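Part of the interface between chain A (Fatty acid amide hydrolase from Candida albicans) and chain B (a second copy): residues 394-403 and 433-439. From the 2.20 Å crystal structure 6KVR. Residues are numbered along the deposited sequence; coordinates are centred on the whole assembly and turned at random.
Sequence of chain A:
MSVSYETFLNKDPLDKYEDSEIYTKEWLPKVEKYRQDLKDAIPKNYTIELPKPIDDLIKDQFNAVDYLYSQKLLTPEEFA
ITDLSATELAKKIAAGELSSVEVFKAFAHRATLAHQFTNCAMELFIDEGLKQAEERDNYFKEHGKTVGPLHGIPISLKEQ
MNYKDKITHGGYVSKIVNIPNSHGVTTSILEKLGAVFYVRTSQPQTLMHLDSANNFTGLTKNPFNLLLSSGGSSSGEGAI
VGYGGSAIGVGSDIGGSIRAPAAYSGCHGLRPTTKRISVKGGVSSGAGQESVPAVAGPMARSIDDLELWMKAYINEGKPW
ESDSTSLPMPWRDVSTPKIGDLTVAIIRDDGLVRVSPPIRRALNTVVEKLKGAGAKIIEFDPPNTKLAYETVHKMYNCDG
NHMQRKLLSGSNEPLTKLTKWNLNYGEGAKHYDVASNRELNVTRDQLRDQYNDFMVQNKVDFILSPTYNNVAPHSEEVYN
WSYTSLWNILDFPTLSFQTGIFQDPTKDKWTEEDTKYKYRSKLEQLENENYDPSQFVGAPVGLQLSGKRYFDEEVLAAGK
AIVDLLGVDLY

Chain A 394-403: KMYNCDGNHM
Chain B 433-439: DVASNRE

Chain A leaves a helix through Cys398(A) (phi/psi -74/1) and reverses in a type I' turn from Asp399(A) to His402(A), closed by His402(A) N to Asp399(A) O at 3.1 Å. The left-handed phi/psi of Gly400(A) (66/24) suits glycine; Asn401(A) (60/26) follows, and a new helix starts at His402(A). Chain B is helical from Val434(B), capped by Asp433(B) (chi1 p), whose OD1 accepts from Ser436(B) N at 3.1 Å. The register sets the CA atoms of Asp399(A) and Val434(B) 5.2 Å apart.

Val434(B), Ala435(B) and Arg438(B), one helical turn, point toward chain A. Val434(B) (chi1 t) packs CG1 4.0 Å from Cys398(A) SG (chi1 p) and 3.9 Å from Asp399(A) CB. Ala435(B) CB lies 4.1 Å from His402(A) CD2 (chi1 t, chi2 73°), a short apolar side chain meeting the ring obliquely.

Charge joins Asp399(A) (chi1 82°) to Arg438(B) (m, t, t, chi4 168°) in a long salt bridge, Asp399(A) OD2 to Arg438(B) NH1 3.8 Å. The carboxylate oxygen lies well out of the guanidinium plane, so attraction is purely electrostatic; Asp399(A) OD2 accepts from Met403(A) N at 3.0 Å.

No direct hydrogen bond crosses between the stretches; two waters link them. One water accepts from Arg438(B) NH2 at 2.9 Å and donates to Tyr396(A) O at 2.7 Å; another donates to Met395(A) O at 2.9 Å and accepts weakly from Arg438(B) NH2 at 3.3 Å.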

# COMPACT_ATOMS: atom_id res chain seq x y z
N LYS A 394 11.70 -14.46 -8.26
CA LYS A 394 11.27 -14.06 -9.59
C LYS A 394 10.99 -12.56 -9.62
O LYS A 394 11.35 -11.87 -10.58
CB LYS A 394 10.02 -14.84 -10.03
CG LYS A 394 10.23 -16.29 -10.41
CD LYS A 394 8.88 -16.90 -10.83
CE LYS A 394 8.95 -18.41 -11.08
NZ LYS A 394 7.62 -19.06 -10.75
N MSE A 395 10.37 -12.05 -8.55
CA MSE A 395 9.94 -10.65 -8.45
C MSE A 395 11.14 -9.73 -8.53
O MSE A 395 11.07 -8.66 -9.13
CB MSE A 395 9.19 -10.38 -7.13
CG MSE A 395 7.71 -10.73 -7.13
SE MSE A 395 6.93 -10.53 -5.31
CE MSE A 395 5.04 -10.70 -5.73
N TYR A 396 12.26 -10.15 -7.92
CA TYR A 396 13.46 -9.32 -7.91
C TYR A 396 13.90 -8.98 -9.33
O TYR A 396 14.36 -7.86 -9.58
CB TYR A 396 14.61 -10.01 -7.17
CG TYR A 396 14.41 -10.11 -5.68
CD1 TYR A 396 13.69 -9.16 -4.99
CD2 TYR A 396 14.98 -11.17 -4.96
CE1 TYR A 396 13.51 -9.26 -3.61
CE2 TYR A 396 14.81 -11.28 -3.59
CZ TYR A 396 14.08 -10.32 -2.92
OH TYR A 396 13.90 -10.42 -1.56
N ASN A 397 13.77 -9.93 -10.26
CA ASN A 397 14.38 -9.81 -11.59
C ASN A 397 13.38 -9.75 -12.73
O ASN A 397 13.79 -9.82 -13.89
CB ASN A 397 15.37 -10.96 -11.83
CG ASN A 397 16.64 -10.83 -11.03
OD1 ASN A 397 16.81 -9.88 -10.26
ND2 ASN A 397 17.56 -11.79 -11.20
N CYS A 398 12.08 -9.61 -12.45
CA CYS A 398 11.13 -9.81 -13.54
C CYS A 398 11.10 -8.66 -14.54
O CYS A 398 10.31 -8.73 -15.51
CB CYS A 398 9.71 -10.08 -13.00
SG CYS A 398 9.00 -8.72 -12.04
N ASP A 399 11.91 -7.61 -14.38
CA ASP A 399 12.11 -6.68 -15.48
C ASP A 399 13.25 -7.13 -16.41
O ASP A 399 13.75 -6.33 -17.21
CB ASP A 399 12.34 -5.25 -14.96
CG ASP A 399 13.79 -4.99 -14.51
OD1 ASP A 399 14.47 -5.95 -14.10
OD2 ASP A 399 14.21 -3.81 -14.53
N GLY A 400 13.61 -8.41 -16.36
CA GLY A 400 14.69 -8.91 -17.19
C GLY A 400 16.05 -8.33 -16.83
O GLY A 400 16.93 -8.31 -17.69
N ASN A 401 16.22 -7.86 -15.59
CA ASN A 401 17.40 -7.13 -15.13
C ASN A 401 17.63 -5.84 -15.92
O ASN A 401 18.75 -5.33 -15.97
CB ASN A 401 18.65 -8.02 -15.16
CG ASN A 401 18.58 -9.13 -14.12
OD1 ASN A 401 17.99 -8.95 -13.04
ND2 ASN A 401 19.14 -10.29 -14.43
N HIS A 402 16.55 -5.27 -16.46
CA HIS A 402 16.67 -4.05 -17.28
C HIS A 402 17.35 -2.91 -16.53
O HIS A 402 18.30 -2.30 -17.04
CB HIS A 402 15.29 -3.58 -17.74
CG HIS A 402 15.32 -2.18 -18.26
ND1 HIS A 402 15.86 -1.86 -19.48
CD2 HIS A 402 14.91 -1.01 -17.71
CE1 HIS A 402 15.77 -0.56 -19.68
NE2 HIS A 402 15.20 -0.02 -18.61
N MSE A 403 16.84 -2.55 -15.35
CA MSE A 403 17.43 -1.44 -14.61
C MSE A 403 18.83 -1.72 -14.05
O MSE A 403 19.71 -0.85 -14.12
CB MSE A 403 16.52 -0.99 -13.46
CG MSE A 403 16.90 0.39 -12.95
SE MSE A 403 16.64 1.80 -14.28
CE MSE A 403 14.72 2.00 -14.03
N ASP B 433 5.58 -4.76 -21.09
CA ASP B 433 6.54 -5.49 -20.27
C ASP B 433 6.63 -4.83 -18.89
O ASP B 433 6.13 -3.73 -18.67
CB ASP B 433 7.91 -5.56 -20.97
CG ASP B 433 8.49 -4.20 -21.34
OD1 ASP B 433 8.06 -3.16 -20.79
OD2 ASP B 433 9.41 -4.16 -22.18
N VAL B 434 7.29 -5.51 -17.95
CA VAL B 434 7.30 -5.05 -16.56
C VAL B 434 7.95 -3.68 -16.43
O VAL B 434 7.46 -2.81 -15.69
CB VAL B 434 7.99 -6.09 -15.66
CG1 VAL B 434 8.47 -5.49 -14.32
CG2 VAL B 434 7.04 -7.25 -15.40
N ALA B 435 9.05 -3.45 -17.16
CA ALA B 435 9.77 -2.17 -17.09
C ALA B 435 8.88 -0.99 -17.44
O ALA B 435 8.99 0.07 -16.81
CB ALA B 435 11.00 -2.20 -18.01
N SER B 436 8.02 -1.14 -18.46
CA SER B 436 7.08 -0.07 -18.84
C SER B 436 6.04 0.17 -17.76
O SER B 436 5.65 1.32 -17.52
CB SER B 436 6.36 -0.41 -20.16
OG SER B 436 7.25 -0.75 -21.20
N ASN B 437 5.52 -0.90 -17.15
CA ASN B 437 4.53 -0.74 -16.09
C ASN B 437 5.14 -0.03 -14.89
O ASN B 437 4.50 0.82 -14.27
CB ASN B 437 3.97 -2.12 -15.71
CG ASN B 437 2.69 -2.06 -14.82
OD1 ASN B 437 2.03 -3.09 -14.67
ND2 ASN B 437 2.37 -0.90 -14.24
N ARG B 438 6.41 -0.34 -14.57
CA ARG B 438 7.12 0.34 -13.49
C ARG B 438 7.30 1.83 -13.77
O ARG B 438 7.26 2.64 -12.84
CB ARG B 438 8.48 -0.31 -13.25
CG ARG B 438 8.39 -1.63 -12.53
CD ARG B 438 9.74 -2.13 -12.05
NE ARG B 438 9.72 -3.54 -11.68
CZ ARG B 438 10.81 -4.27 -11.46
NH1 ARG B 438 12.02 -3.72 -11.48
NH2 ARG B 438 10.68 -5.57 -11.22
N GLU B 439 7.48 2.22 -15.04
CA GLU B 439 7.54 3.64 -15.37
C GLU B 439 6.20 4.34 -15.11
O GLU B 439 6.17 5.50 -14.68
CB GLU B 439 7.96 3.84 -16.82
CG GLU B 439 9.46 3.71 -17.06
CD GLU B 439 9.83 3.66 -18.55
OE1 GLU B 439 9.10 4.28 -19.37
OE2 GLU B 439 10.82 2.99 -18.90
O HOH W 1 8.67 -7.06 -9.01
O HOH W 2 13.43 -6.47 -11.68